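Local coordinates for synaptic vesicle membrane protein VAT-1 homolog-like (Homo sapiens, PDB 4A27) that is probably an oxidoreductase of the quinone oxidoreductase subfamily within the zinc-containing alcohol dehydrogenase family, at residues Gly31-Arg36 with Thr103-Val108; Glu67-Val72 with Glu119-Pro124; Phe107-Pro112 with Leu292-Val297. One frame throughout, in Å; residues are numbered along the deposited sequence.

Overall arrangement
Strand 32-42 is the first element of these contacts. Interaction 1 closes a loop of 66 residues when strand 100-104 and the turn after it return to pair with the start of this strand. Strand 67-75 lies inside that loop, beside strand 32-42 in the same sheet, and interaction 2 joins it to the end of helix 117-121; the two contacts therefore cross, and R36 N meets I71 O between them. Interaction 3 starts where interaction 1 ends, sharing F107 and V108, and crosses interaction 2. It spans 179 residues to reach helix 290-305. Interaction 1 thus joins strands of the GroES-like part, interaction 2 sets helix 117-121 against their sheet, and interaction 3 ties in the zinc-binding dehydrogenase region.

Interaction 1. Residues Gly31-Arg36 with Thr103-Val108. With EDO (1,2-ethanediol), chain D.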
ATOM      1  N   GLY A  31     -22.131  27.673  -4.906  1.00 82.56           N
ATOM      2  CA  GLY A  31     -21.262  26.535  -5.220  1.00 88.48           C
ATOM      3  C   GLY A  31     -21.954  25.180  -5.359  1.00 74.21           C
ATOM      4  O   GLY A  31     -21.272  24.163  -5.462  1.00 66.93           O
ATOM      5  N   GLU A  32     -23.294  25.156  -5.365  1.00 63.15           N
ATOM      6  CA  GLU A  32     -24.057  23.916  -5.552  1.00 60.46           C
ATOM      7  C   GLU A  32     -24.711  23.969  -6.915  1.00 66.93           C
ATOM      8  O   GLU A  32     -24.775  25.030  -7.529  1.00 68.58           O
ATOM      9  CB  GLU A  32     -25.139  23.761  -4.482  1.00 55.97           C
ATOM     10  CG  GLU A  32     -24.600  23.595  -3.063  1.00 62.38           C
ATOM     11  CD  GLU A  32     -25.705  23.260  -2.063  1.00 80.65           C
ATOM     12  OE1 GLU A  32     -26.884  23.627  -2.309  1.00 79.66           O
ATOM     13  OE2 GLU A  32     -25.392  22.623  -1.033  1.00 75.62           O
ATOM     14  N   LEU A  33     -25.160  22.827  -7.420  1.00 62.84           N
ATOM     15  CA  LEU A  33     -26.145  22.857  -8.486  1.00 66.82           C
ATOM     16  C   LEU A  33     -27.341  21.970  -8.150  1.00 61.37           C
ATOM     17  O   LEU A  33     -27.300  21.180  -7.204  1.00 55.99           O
ATOM     18  CB  LEU A  33     -25.530  22.580  -9.865  1.00 80.29           C
ATOM     19  CG  LEU A  33     -24.612  21.386 -10.064  1.00 76.09           C
ATOM     20  CD1 LEU A  33     -25.495  20.176 -10.260  1.00 75.17           C
ATOM     21  CD2 LEU A  33     -23.674  21.574 -11.243  1.00 70.13           C
ATOM     22  N   LYS A  34     -28.419  22.193  -8.895  1.00 60.70           N
ATOM     23  CA  LYS A  34     -29.680  21.516  -8.721  1.00 61.17           C
ATOM     24  C   LYS A  34     -29.830  20.531  -9.858  1.00 53.16           C
ATOM     25  O   LYS A  34     -29.676  20.907 -11.033  1.00 57.27           O
ATOM     26  CB  LYS A  34     -30.808  22.547  -8.773  1.00 56.74           C
ATOM     27  CG  LYS A  34     -32.208  22.000  -8.525  1.00 60.71           C
ATOM     28  CD  LYS A  34     -33.248  23.123  -8.761  1.00 56.73           C
ATOM     29  CE  LYS A  34     -34.699  22.664  -8.632  1.00 65.85           C
ATOM     30  NZ  LYS A  34     -35.665  23.820  -8.756  1.00 75.15           N
ATOM     31  N   ILE A  35     -30.147  19.283  -9.508  1.00 58.37           N
ATOM     32  CA  ILE A  35     -30.223  18.175 -10.464  1.00 50.47           C
ATOM     33  C   ILE A  35     -31.608  17.564 -10.453  1.00 45.40           C
ATOM     34  O   ILE A  35     -32.149  17.206  -9.387  1.00 48.95           O
ATOM     35  CB  ILE A  35     -29.172  17.008 -10.147  1.00 45.62           C
ATOM     36  CG1 ILE A  35     -27.738  17.492 -10.296  1.00 53.33           C
ATOM     37  CG2 ILE A  35     -29.422  15.831 -11.115  1.00 49.47           C
ATOM     38  CD1 ILE A  35     -26.625  16.508  -9.853  1.00 53.01           C
ATOM     39  N   ARG A  36     -32.180  17.442 -11.647  1.00 48.61           N
ATOM     40  CA  ARG A  36     -33.454  16.763 -11.864  1.00 52.23           C
ATOM     41  C   ARG A  36     -33.076  15.298 -12.048  1.00 56.91           C
ATOM     42  O   ARG A  36     -32.457  14.952 -13.051  1.00 45.84           O
ATOM     43  CB  ARG A  36     -34.144  17.343 -13.110  1.00 53.31           C
ATOM     44  CG  ARG A  36     -35.372  16.577 -13.648  1.00 59.52           C
ATOM     45  CD  ARG A  36     -36.564  16.587 -12.710  1.00 77.15           C
ATOM     46  NE  ARG A  36     -37.219  17.901 -12.781  1.00 80.36           N
ATOM     47  CZ  ARG A  36     -38.456  18.168 -12.373  1.00 90.36           C
ATOM     48  NH1 ARG A  36     -39.233  17.226 -11.843  1.00 75.11           N
ATOM     49  NH2 ARG A  36     -38.921  19.405 -12.498  1.00110.27           N
ATOM     50  N   THR A 103     -26.425  19.532  -4.707  1.00 52.04           N
ATOM     51  CA  THR A 103     -25.141  19.024  -4.185  1.00 50.13           C
ATOM     52  C   THR A 103     -23.979  19.937  -4.627  1.00 46.63           C
ATOM     53  O   THR A 103     -24.032  20.531  -5.726  1.00 50.11           O
ATOM     54  CB  THR A 103     -24.881  17.534  -4.655  1.00 56.46           C
ATOM     55  OG1 THR A 103     -23.894  16.890  -3.820  1.00 47.71           O
ATOM     56  CG2 THR A 103     -24.464  17.488  -6.129  1.00 42.18           C
ATOM     57  N   PRO A 104     -22.941  20.067  -3.773  1.00 50.32           N
ATOM     58  CA  PRO A 104     -21.795  20.906  -4.128  1.00 50.13           C
ATOM     59  C   PRO A 104     -21.159  20.464  -5.446  1.00 55.68           C
ATOM     60  O   PRO A 104     -21.049  19.273  -5.713  1.00 49.92           O
ATOM     61  CB  PRO A 104     -20.838  20.716  -2.952  1.00 51.44           C
ATOM     62  CG  PRO A 104     -21.697  20.368  -1.802  1.00 47.12           C
ATOM     63  CD  PRO A 104     -22.835  19.552  -2.387  1.00 50.30           C
ATOM     64  N   VAL A 105     -20.765  21.431  -6.264  1.00 51.17           N
ATOM     65  CA  VAL A 105     -20.291  21.175  -7.605  1.00 50.38           C
ATOM     66  C   VAL A 105     -19.050  20.241  -7.651  1.00 58.48           C
ATOM     67  O   VAL A 105     -18.814  19.585  -8.669  1.00 53.04           O
ATOM     68  CB  VAL A 105     -19.957  22.512  -8.335  1.00 63.97           C
ATOM     69  CG1 VAL A 105     -18.666  23.125  -7.759  1.00 57.00           C
ATOM     70  CG2 VAL A 105     -19.855  22.319  -9.842  1.00 59.53           C
ATOM     71  N   GLU A 106     -18.268  20.163  -6.566  1.00 54.08           N
ATOM     72  CA  GLU A 106     -17.092  19.307  -6.586  1.00 52.64           C
ATOM     73  C   GLU A 106     -17.462  17.829  -6.657  1.00 67.04           C
ATOM     74  O   GLU A 106     -16.614  17.029  -7.020  1.00 50.10           O
ATOM     75  CB  GLU A 106     -16.083  19.586  -5.451  1.00 56.68           C
ATOM     76  CG  GLU A 106     -16.587  19.446  -4.045  1.00 52.45           C
ATOM     77  CD  GLU A 106     -17.180  20.732  -3.492  1.00 69.10           C
ATOM     78  OE1 GLU A 106     -17.541  21.643  -4.298  1.00 62.50           O
ATOM     79  OE2 GLU A 106     -17.311  20.809  -2.245  1.00 63.77           O
ATOM     80  N   PHE A 107     -18.721  17.485  -6.358  1.00 54.61           N
ATOM     81  CA  PHE A 107     -19.184  16.109  -6.433  1.00 53.96           C
ATOM     82  C   PHE A 107     -19.978  15.759  -7.692  1.00 43.05           C
ATOM     83  O   PHE A 107     -20.632  14.711  -7.756  1.00 42.07           O
ATOM     84  CB  PHE A 107     -20.016  15.787  -5.208  1.00 47.44           C
ATOM     85  CG  PHE A 107     -19.330  16.088  -3.939  1.00 52.62           C
ATOM     86  CD1 PHE A 107     -18.073  15.541  -3.659  1.00 50.51           C
ATOM     87  CD2 PHE A 107     -19.919  16.947  -3.016  1.00 53.87           C
ATOM     88  CE1 PHE A 107     -17.432  15.819  -2.461  1.00 55.56           C
ATOM     89  CE2 PHE A 107     -19.290  17.253  -1.827  1.00 55.02           C
ATOM     90  CZ  PHE A 107     -18.048  16.698  -1.536  1.00 55.94           C
ATOM     91  N   VAL A 108     -19.900  16.611  -8.701  1.00 45.84           N
ATOM     92  CA  VAL A 108     -20.693  16.436  -9.904  1.00 44.21           C
ATOM     93  C   VAL A 108     -19.797  16.226 -11.098  1.00 46.00           C
ATOM     94  O   VAL A 108     -18.750  16.857 -11.208  1.00 48.89           O
ATOM     95  CB  VAL A 108     -21.624  17.675 -10.163  1.00 48.88           C
ATOM     96  CG1 VAL A 108     -22.491  17.425 -11.375  1.00 46.87           C
ATOM     97  CG2 VAL A 108     -22.480  17.957  -8.949  1.00 48.22           C
TER
HETATM   98  C1  EDO D1388     -39.555  12.944 -14.568  1.00 70.50           C
HETATM   99  O1  EDO D1388     -38.129  13.159 -14.559  1.00 85.99           O
HETATM  100  C2  EDO D1388     -40.125  12.769 -13.150  1.00 64.98           C
HETATM  101  O2  EDO D1388     -39.675  13.845 -12.298  1.00 85.23           O
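Residues 32-36 and 103-104 run antiparallel as neighbouring strands. L33 and T103 form a hydrogen-bonded pair: L33 N reaches T103 O and T103 N reaches L33 O, each over 3.1 Å, the second donor nearly along the acceptor's C=O axis. E32 and P104 make the adjoining non-hydrogen-bonded pair, where a proline fits because no N-H has to face this partner strand. One residue further the ladder ends in a straighter bond, V105 N to G31 O at 2.9 Å and 167°, lying in the carbonyl plane. G31 has a positive phi of 75°, a backbone shape that glycine adopts with ease, while residues 105-106 turn away in a 3-10 segment closed by F107 N to P104 O.

L33 carries the apolar contact. Its CG sits in the crowded position between backbone N and carbonyl carbon (chi1 49°); CD1 meets V108 CG2 tip to tip at 4.0 Å, while the L33 and V105 side chains cross at about a right angle, L33 CD2 4.1 Å from V105 CG2. Branched valines suit both places, offering a methyl without a long chain, and Y82 packs on L33 and V105. E32 lays its CG along the P104 backbone while OE1 accepts from Q29 N; T103 OG1 bonds to F91 O. Such a strand pair, with L33 and T103 on one sheet face, belongs to the GroES-like fold of this dehydrogenase family.

Interaction 2. Residues Glu67-Val72 with Glu119-Pro124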
ATOM      1  N   GLU A  67     -25.913   8.421  -4.525  1.00 35.62           N
ATOM      2  CA  GLU A  67     -25.411   8.327  -5.915  1.00 37.47           C
ATOM      3  C   GLU A  67     -26.598   8.499  -6.807  1.00 37.12           C
ATOM      4  O   GLU A  67     -27.591   7.832  -6.613  1.00 37.49           O
ATOM      5  CB  GLU A  67     -24.797   6.946  -6.088  1.00 40.47           C
ATOM      6  CG  GLU A  67     -24.385   6.513  -7.459  1.00 54.22           C
ATOM      7  CD  GLU A  67     -23.818   5.089  -7.412  1.00 46.53           C
ATOM      8  OE1 GLU A  67     -24.344   4.219  -6.660  1.00 42.85           O
ATOM      9  OE2 GLU A  67     -22.818   4.886  -8.087  1.00 40.98           O
ATOM     10  N   CYS A  68     -26.516   9.403  -7.776  1.00 36.37           N
ATOM     11  CA  CYS A  68     -27.596   9.623  -8.683  1.00 35.85           C
ATOM     12  C   CYS A  68     -27.069  10.130 -10.014  1.00 36.35           C
ATOM     13  O   CYS A  68     -25.884  10.464 -10.151  1.00 38.65           O
ATOM     14  CB  CYS A  68     -28.586  10.636  -8.088  1.00 46.44           C
ATOM     15  SG  CYS A  68     -27.927  12.360  -8.054  1.00 48.36           S
ATOM     16  N   SER A  69     -27.963  10.173 -11.004  1.00 39.45           N
ATOM     17  CA  SER A  69     -27.665  10.841 -12.281  1.00 39.20           C
ATOM     18  C   SER A  69     -28.907  11.609 -12.718  1.00 45.41           C
ATOM     19  O   SER A  69     -30.033  11.290 -12.335  1.00 37.55           O
ATOM     20  CB  SER A  69     -27.254   9.835 -13.361  1.00 38.30           C
ATOM     21  OG  SER A  69     -28.338   8.951 -13.667  1.00 42.67           O
ATOM     22  N   GLY A  70     -28.698  12.651 -13.506  1.00 42.16           N
ATOM     23  CA  GLY A  70     -29.817  13.394 -14.040  1.00 43.75           C
ATOM     24  C   GLY A  70     -29.373  14.630 -14.832  1.00 50.22           C
ATOM     25  O   GLY A  70     -28.257  14.681 -15.364  1.00 46.74           O
ATOM     26  N   ILE A  71     -30.272  15.613 -14.920  1.00 52.68           N
ATOM     27  CA  ILE A  71     -30.092  16.824 -15.751  1.00 60.20           C
ATOM     28  C   ILE A  71     -29.971  18.059 -14.852  1.00 56.55           C
ATOM     29  O   ILE A  71     -30.757  18.214 -13.911  1.00 55.73           O
ATOM     30  CB  ILE A  71     -31.270  16.973 -16.748  1.00 58.35           C
ATOM     31  CG1 ILE A  71     -31.300  15.779 -17.693  1.00 54.94           C
ATOM     32  CG2 ILE A  71     -31.167  18.256 -17.581  1.00 56.48           C
ATOM     33  CD1 ILE A  71     -32.486  15.808 -18.701  1.00 53.44           C
ATOM     34  N   VAL A  72     -28.925  18.858 -15.076  1.00 52.53           N
ATOM     35  CA  VAL A  72     -28.760  20.127 -14.378  1.00 51.98           C
ATOM     36  C   VAL A  72     -29.915  21.039 -14.743  1.00 53.67           C
ATOM     37  O   VAL A  72     -30.110  21.422 -15.917  1.00 65.16           O
ATOM     38  CB  VAL A  72     -27.439  20.848 -14.733  1.00 52.92           C
ATOM     39  CG1 VAL A  72     -27.337  22.182 -13.976  1.00 48.65           C
ATOM     40  CG2 VAL A  72     -26.248  19.967 -14.441  1.00 53.69           C
ATOM     41  N   GLU A 119     -26.980   3.658 -16.649  1.00 36.74           N
ATOM     42  CA  GLU A 119     -25.532   3.377 -16.565  1.00 41.25           C
ATOM     43  C   GLU A 119     -24.780   4.345 -15.655  1.00 42.64           C
ATOM     44  O   GLU A 119     -23.858   3.933 -14.929  1.00 33.60           O
ATOM     45  CB  GLU A 119     -24.881   3.500 -17.938  1.00 49.14           C
ATOM     46  CG  GLU A 119     -24.779   2.242 -18.714  1.00 59.92           C
ATOM     47  CD  GLU A 119     -23.989   2.438 -20.013  1.00 56.00           C
ATOM     48  OE1 GLU A 119     -24.295   3.366 -20.790  1.00 83.46           O
ATOM     49  OE2 GLU A 119     -23.067   1.657 -20.256  1.00 62.29           O
ATOM     50  N   ALA A 120     -25.109   5.645 -15.783  1.00 33.80           N
ATOM     51  CA  ALA A 120     -24.418   6.698 -15.083  1.00 34.08           C
ATOM     52  C   ALA A 120     -24.605   6.603 -13.564  1.00 37.08           C
ATOM     53  O   ALA A 120     -23.664   6.866 -12.823  1.00 35.44           O
ATOM     54  CB  ALA A 120     -24.867   8.137 -15.599  1.00 37.02           C
ATOM     55  N   ALA A 121     -25.798   6.211 -13.123  1.00 34.36           N
ATOM     56  CA  ALA A 121     -26.083   6.044 -11.689  1.00 35.29           C
ATOM     57  C   ALA A 121     -25.440   4.792 -11.181  1.00 31.61           C
ATOM     58  O   ALA A 121     -25.450   4.537  -9.995  1.00 38.20           O
ATOM     59  CB  ALA A 121     -27.608   5.947 -11.431  1.00 30.18           C
ATOM     60  N   ALA A 122     -25.038   3.927 -12.114  1.00 36.85           N
ATOM     61  CA  ALA A 122     -24.324   2.711 -11.781  1.00 34.46           C
ATOM     62  C   ALA A 122     -22.830   2.884 -11.725  1.00 33.76           C
ATOM     63  O   ALA A 122     -22.119   1.922 -11.424  1.00 37.37           O
ATOM     64  CB  ALA A 122     -24.646   1.663 -12.814  1.00 35.17           C
ATOM     65  N   PHE A 123     -22.349   4.046 -12.161  1.00 36.40           N
ATOM     66  CA  PHE A 123     -20.929   4.263 -12.480  1.00 36.12           C
ATOM     67  C   PHE A 123     -20.040   4.691 -11.247  1.00 48.99           C
ATOM     68  O   PHE A 123     -19.146   3.948 -10.857  1.00 37.30           O
ATOM     69  CB  PHE A 123     -20.848   5.300 -13.590  1.00 42.26           C
ATOM     70  CG  PHE A 123     -19.544   5.365 -14.276  1.00 43.69           C
ATOM     71  CD1 PHE A 123     -19.210   4.420 -15.233  1.00 53.00           C
ATOM     72  CD2 PHE A 123     -18.626   6.362 -13.976  1.00 51.53           C
ATOM     73  CE1 PHE A 123     -17.982   4.476 -15.894  1.00 60.29           C
ATOM     74  CE2 PHE A 123     -17.390   6.423 -14.645  1.00 62.26           C
ATOM     75  CZ  PHE A 123     -17.084   5.475 -15.609  1.00 50.22           C
ATOM     76  N   PRO A 124     -20.327   5.850 -10.609  1.00 46.82           N
ATOM     77  CA  PRO A 124     -19.401   6.456  -9.629  1.00 51.21           C
ATOM     78  C   PRO A 124     -19.017   5.640  -8.404  1.00 35.62           C
ATOM     79  O   PRO A 124     -17.839   5.454  -8.157  1.00 40.54           O
ATOM     80  CB  PRO A 124     -20.125   7.741  -9.159  1.00 47.82           C
ATOM     81  CG  PRO A 124     -21.409   7.768  -9.834  1.00 44.52           C
ATOM     82  CD  PRO A 124     -21.657   6.489 -10.542  1.00 45.60           C
TER
HETATM   83  O   HOH W   1     -21.745   2.556  -8.617  1.00 30.46           O
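Polar contacts gather at the carboxylate of E67. Its CG stands anti to the backbone N (chi1 171°) and the chain runs extended, long enough to carry the charge from strand 67-75 to the turn beyond helix 117-121. OE2 accepts from a water at 2.6 Å, and the same water donates weakly to A122 O over 2.9 Å; M125 N, in the first turn of helix 124-137, is a further donor to OE2. OE1 is held by the salt bridge to K337 and by N43 ND2. A121 O sits over the carboxylate face, 3.1 Å from E67 CD; it is no hydrogen-bond partner of E67 OE2, 3.3 Å away, and the two acceptors would probably repel mildly. The lysine and the start of the helix would probably offset this and keep the buried group ionised.

In sequence, E67 probably matches the glutamate of the Gly-His-Glu signature of zinc-containing relatives, whose histidine, a zinc ligand there, is phenylalanine in this chain.

Van der Waals contact does the rest. P124 crosses E67 obliquely, with CD 3.2 Å from E67 OE2. Alanines suit the helix because their single methyls let the backbones close in, C68 CA lying 4.9 Å from A121 CA. S69 CB touches A120 CB at 3.7 Å, and its OG, in the crowded position between backbone N and carbonyl carbon, passes A121 CB at 3.8 Å and bonds to F117 O.

Interaction 3. Residues Phe107-Pro112 with Leu292-Val297; sequences FVYKIP and LIRGVV. With EDO (1,2-ethanediol), chain E.
At the junction of the two parts of this dehydrogenase, the short strand 108-110 of the GroES-like region lies beside helix 290-305 of the zinc-binding dehydrogenase region. Strand and helix axes come within 10.1 Å at a crossing angle of -25°, leaving room for one layer of side chains.

R294 reaches across from the helix and grips V108 O end-on with two nitrogens, NH1 at 3.0 Å and NH2 at 2.8 Å, the oxygen lying in the guanidinium plane. Arginine suits the place, since its flat head can donate twice to one backbone oxygen; NH2 also bonds weakly to E106 O. R294 NE is modelled 2.3 Å from O1 of a 1,2-ethanediol, too short for an ordinary hydrogen bond, so its placing deserves caution. Y109 CE1 lies over one face of the guanidinium, 3.7 Å from R294 NH2, with ring and guanidinium planes 27° apart.

I293 and V297, one helical turn apart, face the strand, R294 swings its head in, and all three meet Y109. V297 CG2 makes a CH-pi contact over its ring face, 4.0 Å from the centroid, while V297 CG1 touches Y109 CD1. Past the ring, Y109 OH abuts I293 CG2 at 3.6 Å. An alanine at Y109 removes the ring that V297 CG2 packs on, and would probably leave the R294 guanidinium less firmly oriented. V128 of helix 124-137 packs against both I293 and V297.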
ATOM      1  N   PHE A 107     -18.721  17.485  -6.358  1.00 54.61           N
ATOM      2  CA  PHE A 107     -19.184  16.109  -6.433  1.00 53.96           C
ATOM      3  C   PHE A 107     -19.978  15.759  -7.692  1.00 43.05           C
ATOM      4  O   PHE A 107     -20.632  14.711  -7.756  1.00 42.07           O
ATOM      5  CB  PHE A 107     -20.016  15.787  -5.208  1.00 47.44           C
ATOM      6  CG  PHE A 107     -19.330  16.088  -3.939  1.00 52.62           C
ATOM      7  CD1 PHE A 107     -18.073  15.541  -3.659  1.00 50.51           C
ATOM      8  CD2 PHE A 107     -19.919  16.947  -3.016  1.00 53.87           C
ATOM      9  CE1 PHE A 107     -17.432  15.819  -2.461  1.00 55.56           C
ATOM     10  CE2 PHE A 107     -19.290  17.253  -1.827  1.00 55.02           C
ATOM     11  CZ  PHE A 107     -18.048  16.698  -1.536  1.00 55.94           C
ATOM     12  N   VAL A 108     -19.900  16.611  -8.701  1.00 45.84           N
ATOM     13  CA  VAL A 108     -20.693  16.436  -9.904  1.00 44.21           C
ATOM     14  C   VAL A 108     -19.797  16.226 -11.098  1.00 46.00           C
ATOM     15  O   VAL A 108     -18.750  16.857 -11.208  1.00 48.89           O
ATOM     16  CB  VAL A 108     -21.624  17.675 -10.163  1.00 48.88           C
ATOM     17  CG1 VAL A 108     -22.491  17.425 -11.375  1.00 46.87           C
ATOM     18  CG2 VAL A 108     -22.480  17.957  -8.949  1.00 48.22           C
ATOM     19  N   TYR A 109     -20.216  15.364 -12.013  1.00 47.38           N
ATOM     20  CA  TYR A 109     -19.389  15.022 -13.157  1.00 41.00           C
ATOM     21  C   TYR A 109     -20.254  14.914 -14.364  1.00 44.96           C
ATOM     22  O   TYR A 109     -21.285  14.261 -14.344  1.00 43.12           O
ATOM     23  CB  TYR A 109     -18.635  13.697 -12.948  1.00 40.85           C
ATOM     24  CG  TYR A 109     -18.124  13.554 -11.553  1.00 40.71           C
ATOM     25  CD1 TYR A 109     -16.896  14.056 -11.177  1.00 42.95           C
ATOM     26  CD2 TYR A 109     -18.894  12.923 -10.590  1.00 44.11           C
ATOM     27  CE1 TYR A 109     -16.452  13.929  -9.865  1.00 45.77           C
ATOM     28  CE2 TYR A 109     -18.466  12.810  -9.309  1.00 42.38           C
ATOM     29  CZ  TYR A 109     -17.266  13.337  -8.928  1.00 41.00           C
ATOM     30  OH  TYR A 109     -16.831  13.176  -7.613  1.00 44.93           O
ATOM     31  N   LYS A 110     -19.824  15.577 -15.423  1.00 43.93           N
ATOM     32  CA  LYS A 110     -20.517  15.550 -16.689  1.00 45.56           C
ATOM     33  C   LYS A 110     -20.366  14.190 -17.280  1.00 48.71           C
ATOM     34  O   LYS A 110     -19.288  13.621 -17.238  1.00 50.58           O
ATOM     35  CB  LYS A 110     -19.874  16.549 -17.647  1.00 59.15           C
ATOM     36  CG  LYS A 110     -20.041  17.987 -17.235  1.00 64.46           C
ATOM     37  CD  LYS A 110     -19.591  18.887 -18.364  1.00 77.51           C
ATOM     38  CE  LYS A 110     -19.847  20.345 -18.076  1.00 81.27           C
ATOM     39  NZ  LYS A 110     -19.389  21.189 -19.217  1.00 73.03           N
ATOM     40  N   ILE A 111     -21.433  13.658 -17.846  1.00 52.52           N
ATOM     41  CA  ILE A 111     -21.345  12.365 -18.472  1.00 47.81           C
ATOM     42  C   ILE A 111     -21.334  12.491 -19.997  1.00 45.34           C
ATOM     43  O   ILE A 111     -21.849  13.441 -20.574  1.00 48.40           O
ATOM     44  CB  ILE A 111     -22.425  11.349 -17.938  1.00 43.03           C
ATOM     45  CG1 ILE A 111     -23.850  11.815 -18.246  1.00 44.70           C
ATOM     46  CG2 ILE A 111     -22.226  11.126 -16.428  1.00 36.39           C
ATOM     47  CD1 ILE A 111     -24.956  10.851 -17.783  1.00 46.86           C
ATOM     48  N   PRO A 112     -20.727  11.517 -20.664  1.00 46.92           N
ATOM     49  CA  PRO A 112     -20.788  11.494 -22.126  1.00 49.74           C
ATOM     50  C   PRO A 112     -22.192  11.249 -22.668  1.00 57.12           C
ATOM     51  O   PRO A 112     -23.007  10.577 -22.017  1.00 52.88           O
ATOM     52  CB  PRO A 112     -19.892  10.301 -22.508  1.00 46.78           C
ATOM     53  CG  PRO A 112     -19.259   9.804 -21.250  1.00 48.05           C
ATOM     54  CD  PRO A 112     -20.067  10.323 -20.101  1.00 51.63           C
ATOM     55  N   LEU A 292      -8.891  14.711  -5.747  1.00 52.16           N
ATOM     56  CA  LEU A 292      -8.372  13.399  -6.119  1.00 49.99           C
ATOM     57  C   LEU A 292      -9.421  12.576  -6.863  1.00 41.01           C
ATOM     58  O   LEU A 292      -9.134  11.993  -7.928  1.00 45.09           O
ATOM     59  CB  LEU A 292      -7.932  12.642  -4.860  1.00 51.80           C
ATOM     60  CG  LEU A 292      -7.498  11.195  -5.131  1.00 56.36           C
ATOM     61  CD1 LEU A 292      -6.278  11.158  -6.085  1.00 60.38           C
ATOM     62  CD2 LEU A 292      -7.222  10.511  -3.823  1.00 56.95           C
ATOM     63  N   ILE A 293     -10.631  12.519  -6.295  1.00 46.88           N
ATOM     64  CA  ILE A 293     -11.691  11.676  -6.845  1.00 44.46           C
ATOM     65  C   ILE A 293     -12.034  12.142  -8.253  1.00 40.52           C
ATOM     66  O   ILE A 293     -12.282  11.324  -9.132  1.00 52.95           O
ATOM     67  CB  ILE A 293     -12.904  11.581  -5.922  1.00 43.28           C
ATOM     68  CG1 ILE A 293     -12.534  10.797  -4.644  1.00 41.16           C
ATOM     69  CG2 ILE A 293     -14.177  10.990  -6.652  1.00 36.21           C
ATOM     70  CD1 ILE A 293     -11.852   9.399  -4.900  1.00 45.79           C
ATOM     71  N   ARG A 294     -11.961  13.436  -8.494  1.00 43.55           N
ATOM     72  CA  ARG A 294     -12.250  13.977  -9.820  1.00 38.13           C
ATOM     73  C   ARG A 294     -11.231  13.489 -10.823  1.00 50.08           C
ATOM     74  O   ARG A 294     -11.594  13.180 -11.974  1.00 45.87           O
ATOM     75  CB  ARG A 294     -12.293  15.509  -9.809  1.00 48.39           C
ATOM     76  CG  ARG A 294     -12.634  16.152 -11.173  1.00 50.29           C
ATOM     77  CD  ARG A 294     -13.089  17.634 -11.052  1.00 55.40           C
ATOM     78  NE  ARG A 294     -14.258  17.694 -10.180  1.00 52.00           N
ATOM     79  CZ  ARG A 294     -15.529  17.582 -10.574  1.00 46.71           C
ATOM     80  NH1 ARG A 294     -15.864  17.513 -11.848  1.00 43.21           N
ATOM     81  NH2 ARG A 294     -16.484  17.577  -9.676  1.00 48.52           N
ATOM     82  N   GLY A 295      -9.960  13.457 -10.411  1.00 43.32           N
ATOM     83  CA  GLY A 295      -8.915  12.798 -11.191  1.00 45.31           C
ATOM     84  C   GLY A 295      -9.235  11.356 -11.552  1.00 45.10           C
ATOM     85  O   GLY A 295      -9.145  10.973 -12.714  1.00 45.35           O
ATOM     86  N   VAL A 296      -9.637  10.559 -10.557  1.00 36.35           N
ATOM     87  CA  VAL A 296     -10.092   9.186 -10.817  1.00 34.26           C
ATOM     88  C   VAL A 296     -11.260   9.128 -11.796  1.00 33.40           C
ATOM     89  O   VAL A 296     -11.216   8.387 -12.784  1.00 38.70           O
ATOM     90  CB  VAL A 296     -10.483   8.494  -9.491  1.00 35.01           C
ATOM     91  CG1 VAL A 296     -11.206   7.133  -9.728  1.00 28.90           C
ATOM     92  CG2 VAL A 296      -9.223   8.360  -8.626  1.00 36.56           C
ATOM     93  N   VAL A 297     -12.275   9.960 -11.591  1.00 41.15           N
ATOM     94  CA  VAL A 297     -13.452   9.948 -12.501  1.00 31.25           C
ATOM     95  C   VAL A 297     -13.088  10.310 -13.942  1.00 39.83           C
ATOM     96  O   VAL A 297     -13.605   9.725 -14.900  1.00 35.76           O
ATOM     97  CB  VAL A 297     -14.551  10.860 -12.017  1.00 35.80           C
ATOM     98  CG1 VAL A 297     -15.603  11.042 -13.108  1.00 32.39           C
ATOM     99  CG2 VAL A 297     -15.191  10.320 -10.727  1.00 33.12           C
TER
HETATM  100  C1  EDO E1389     -12.160  19.792  -8.459  1.00 73.36           C
HETATM  101  O1  EDO E1389     -13.293  18.896  -8.436  1.00 40.22           O
HETATM  102  C2  EDO E1389     -11.972  19.828  -6.978  1.00 78.01           C
HETATM  103  O2  EDO E1389     -13.039  18.900  -6.751  1.00 34.16           O